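Side-chain contact in death domain of pelle (Drosophila melanogaster, PDB 1D2Z), which is a serine/threonine kinase of the Toll pathway that sets embryonic dorsoventral polarity, its death domain being the part that binds the death domain of Tube: residues E64-W69 and Q78-L83. Sequence-based numbering, arbitrary orientation.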
ATOM      1  N   GLU A  64       9.209  10.818   5.034  1.00 26.96           N
ATOM      2  CA  GLU A  64       9.288   9.362   5.027  1.00 28.65           C
ATOM      3  C   GLU A  64       8.006   8.793   5.631  1.00 25.20           C
ATOM      4  O   GLU A  64       7.493   7.778   5.168  1.00 26.78           O
ATOM      5  CB  GLU A  64      10.521   8.881   5.796  1.00 29.97           C
ATOM      6  CG  GLU A  64      10.813   7.389   5.604  1.00 36.81           C
ATOM      7  CD  GLU A  64      10.995   7.004   4.139  1.00 40.16           C
ATOM      8  OE1 GLU A  64      11.519   7.820   3.351  1.00 38.66           O
ATOM      9  OE2 GLU A  64      10.597   5.885   3.769  1.00 42.61           O
ATOM     10  N   PHE A  65       7.501   9.444   6.677  1.00 26.37           N
ATOM     11  CA  PHE A  65       6.250   9.006   7.294  1.00 26.06           C
ATOM     12  C   PHE A  65       5.140   9.085   6.234  1.00 27.61           C
ATOM     13  O   PHE A  65       4.334   8.156   6.102  1.00 26.41           O
ATOM     14  CB  PHE A  65       5.888   9.875   8.508  1.00 25.01           C
ATOM     15  CG  PHE A  65       4.489   9.649   9.017  1.00 24.09           C
ATOM     16  CD1 PHE A  65       4.194   8.557   9.826  1.00 26.86           C
ATOM     17  CD2 PHE A  65       3.453  10.504   8.641  1.00 23.29           C
ATOM     18  CE1 PHE A  65       2.882   8.312  10.248  1.00 24.82           C
ATOM     19  CE2 PHE A  65       2.144  10.270   9.056  1.00 23.25           C
ATOM     20  CZ  PHE A  65       1.856   9.166   9.862  1.00 25.37           C
ATOM     21  N   LEU A  66       5.094  10.187   5.480  1.00 24.76           N
ATOM     22  CA  LEU A  66       4.076  10.326   4.437  1.00 25.74           C
ATOM     23  C   LEU A  66       4.266   9.268   3.351  1.00 25.98           C
ATOM     24  O   LEU A  66       3.292   8.762   2.807  1.00 27.20           O
ATOM     25  CB  LEU A  66       4.102  11.719   3.805  1.00 24.66           C
ATOM     26  CG  LEU A  66       3.682  12.908   4.676  1.00 25.95           C
ATOM     27  CD1 LEU A  66       3.737  14.193   3.845  1.00 21.01           C
ATOM     28  CD2 LEU A  66       2.279  12.687   5.218  1.00 28.26           C
ATOM     29  N   ASN A  67       5.522   8.959   3.028  1.00 26.73           N
ATOM     30  CA  ASN A  67       5.832   7.948   2.014  1.00 29.16           C
ATOM     31  C   ASN A  67       5.259   6.591   2.427  1.00 31.27           C
ATOM     32  O   ASN A  67       4.671   5.881   1.613  1.00 31.49           O
ATOM     33  CB  ASN A  67       7.350   7.821   1.809  1.00 30.99           C
ATOM     34  CG  ASN A  67       7.933   8.934   0.931  1.00 34.14           C
ATOM     35  OD1 ASN A  67       7.216   9.603   0.192  1.00 32.74           O
ATOM     36  ND2 ASN A  67       9.244   9.121   1.012  1.00 33.77           N
ATOM     37  N   ILE A  68       5.413   6.250   3.704  1.00 30.71           N
ATOM     38  CA  ILE A  68       4.916   4.978   4.227  1.00 30.60           C
ATOM     39  C   ILE A  68       3.400   4.962   4.426  1.00 29.36           C
ATOM     40  O   ILE A  68       2.690   4.159   3.816  1.00 29.14           O
ATOM     41  CB  ILE A  68       5.624   4.607   5.569  1.00 29.27           C
ATOM     42  CG1 ILE A  68       7.121   4.393   5.324  1.00 30.44           C
ATOM     43  CG2 ILE A  68       5.007   3.343   6.174  1.00 31.91           C
ATOM     44  CD1 ILE A  68       7.968   4.335   6.584  1.00 32.90           C
ATOM     45  N   TRP A  69       2.909   5.862   5.271  1.00 30.48           N
ATOM     46  CA  TRP A  69       1.484   5.929   5.586  1.00 28.15           C
ATOM     47  C   TRP A  69       0.618   6.314   4.381  1.00 29.21           C
ATOM     48  O   TRP A  69      -0.428   5.711   4.143  1.00 26.98           O
ATOM     49  CB  TRP A  69       1.272   6.891   6.757  1.00 29.93           C
ATOM     50  CG  TRP A  69      -0.074   6.808   7.395  1.00 29.02           C
ATOM     51  CD1 TRP A  69      -0.654   5.701   7.969  1.00 29.66           C
ATOM     52  CD2 TRP A  69      -1.015   7.873   7.537  1.00 29.74           C
ATOM     53  NE1 TRP A  69      -1.898   6.018   8.454  1.00 27.88           N
ATOM     54  CE2 TRP A  69      -2.147   7.344   8.205  1.00 29.49           C
ATOM     55  CE3 TRP A  69      -1.017   9.226   7.164  1.00 27.41           C
ATOM     56  CZ2 TRP A  69      -3.264   8.123   8.510  1.00 32.23           C
ATOM     57  CZ3 TRP A  69      -2.131   9.999   7.468  1.00 31.01           C
ATOM     58  CH2 TRP A  69      -3.239   9.446   8.131  1.00 28.98           C
ATOM     59  N   GLN A  78      -7.574  14.452   3.481  1.00 30.50           N
ATOM     60  CA  GLN A  78      -8.557  14.653   4.544  1.00 31.28           C
ATOM     61  C   GLN A  78      -8.203  13.797   5.763  1.00 31.27           C
ATOM     62  O   GLN A  78      -8.272  14.266   6.901  1.00 32.15           O
ATOM     63  CB  GLN A  78      -9.975  14.334   4.063  1.00 33.28           C
ATOM     64  CG  GLN A  78     -11.035  14.623   5.119  1.00 36.97           C
ATOM     65  CD  GLN A  78     -12.443  14.337   4.646  1.00 39.81           C
ATOM     66  OE1 GLN A  78     -13.145  13.511   5.225  1.00 42.55           O
ATOM     67  NE2 GLN A  78     -12.871  15.034   3.601  1.00 39.18           N
ATOM     68  N   THR A  79      -7.790  12.556   5.524  1.00 29.16           N
ATOM     69  CA  THR A  79      -7.416  11.663   6.617  1.00 29.87           C
ATOM     70  C   THR A  79      -6.176  12.209   7.327  1.00 28.01           C
ATOM     71  O   THR A  79      -6.074  12.135   8.549  1.00 27.09           O
ATOM     72  CB  THR A  79      -7.206  10.217   6.111  1.00 29.39           C
ATOM     73  OG1 THR A  79      -8.432   9.754   5.531  1.00 28.11           O
ATOM     74  CG2 THR A  79      -6.829   9.277   7.259  1.00 29.74           C
ATOM     75  N   LEU A  80      -5.276  12.821   6.558  1.00 29.27           N
ATOM     76  CA  LEU A  80      -4.067  13.432   7.108  1.00 30.14           C
ATOM     77  C   LEU A  80      -4.485  14.627   7.982  1.00 30.49           C
ATOM     78  O   LEU A  80      -3.937  14.843   9.067  1.00 29.63           O
ATOM     79  CB  LEU A  80      -3.149  13.902   5.973  1.00 29.02           C
ATOM     80  CG  LEU A  80      -1.843  14.586   6.386  1.00 28.70           C
ATOM     81  CD1 LEU A  80      -0.950  13.611   7.179  1.00 29.57           C
ATOM     82  CD2 LEU A  80      -1.123  15.081   5.142  1.00 26.53           C
ATOM     83  N   PHE A  81      -5.461  15.387   7.495  1.00 30.95           N
ATOM     84  CA  PHE A  81      -6.007  16.544   8.205  1.00 32.80           C
ATOM     85  C   PHE A  81      -6.556  16.075   9.566  1.00 35.11           C
ATOM     86  O   PHE A  81      -6.255  16.667  10.605  1.00 35.16           O
ATOM     87  CB  PHE A  81      -7.117  17.171   7.350  1.00 33.46           C
ATOM     88  CG  PHE A  81      -7.633  18.491   7.867  1.00 37.81           C
ATOM     89  CD1 PHE A  81      -6.938  19.675   7.617  1.00 37.07           C
ATOM     90  CD2 PHE A  81      -8.838  18.556   8.566  1.00 38.18           C
ATOM     91  CE1 PHE A  81      -7.440  20.908   8.053  1.00 37.15           C
ATOM     92  CE2 PHE A  81      -9.350  19.784   9.006  1.00 40.25           C
ATOM     93  CZ  PHE A  81      -8.648  20.961   8.747  1.00 38.05           C
ATOM     94  N   ALA A  82      -7.310  14.973   9.554  1.00 34.30           N
ATOM     95  CA  ALA A  82      -7.888  14.403  10.772  1.00 34.36           C
ATOM     96  C   ALA A  82      -6.818  13.944  11.763  1.00 33.69           C
ATOM     97  O   ALA A  82      -6.989  14.081  12.981  1.00 33.40           O
ATOM     98  CB  ALA A  82      -8.823  13.241  10.426  1.00 36.24           C
ATOM     99  N   LEU A  83      -5.716  13.396  11.249  1.00 32.74           N
ATOM    100  CA  LEU A  83      -4.620  12.948  12.103  1.00 30.90           C
ATOM    101  C   LEU A  83      -4.009  14.152  12.804  1.00 33.14           C
ATOM    102  O   LEU A  83      -3.735  14.111  14.005  1.00 31.91           O
ATOM    103  CB  LEU A  83      -3.547  12.222  11.290  1.00 29.66           C
ATOM    104  CG  LEU A  83      -2.248  11.849  12.024  1.00 31.12           C
ATOM    105  CD1 LEU A  83      -2.527  10.899  13.191  1.00 31.39           C
ATOM    106  CD2 LEU A  83      -1.261  11.217  11.049  1.00 29.94           C
TER
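W69 reaches across from helix 61-73 and brings the six-membered half of its indole up to three residues of helix 77-86: T79, L80 and L83. Its CB already points toward that helix, and with CG anti to the backbone N (chi1 -166°) the ring runs out the same way. L83 comes from the opposite direction and puts CD2 over one face of the indole, 4.2 Å from the centroid of the six-membered ring and 25° off its normal, a CH-pi contact. L80 meets the same ring differently: its CD1 sits at the edge, near the ring plane, 3.8 Å from W69 CZ3. W69 CH2 also meets T79 CG2 obliquely, at 3.7 Å.

These two helices belong to the six-helix bundle of the death domain, and the contact is buried close to the centre of the chain. The segment axes stay 12.9 Å apart at an angle of 125°; W69 spans most of that gap, its edge reaching the backbone of the second helix at T79 O and L80 CA, both in the ring plane.

On the face of the indole that L83 covers, L83 CD2 is shared between two aromatics, since F65 CZ approaches it to 3.9 Å; F65 CZ sits over that same face, offset toward the rim. L80 CD1 is likewise shared: L66 crosses L80 at about a right angle and brings its CD2 to 3.9 Å from it. Helix 34-40 adds L37, which touches both F65 and L83, while I147 of the Tube death domain packs on W69 and L83, linking this core to the partner chain.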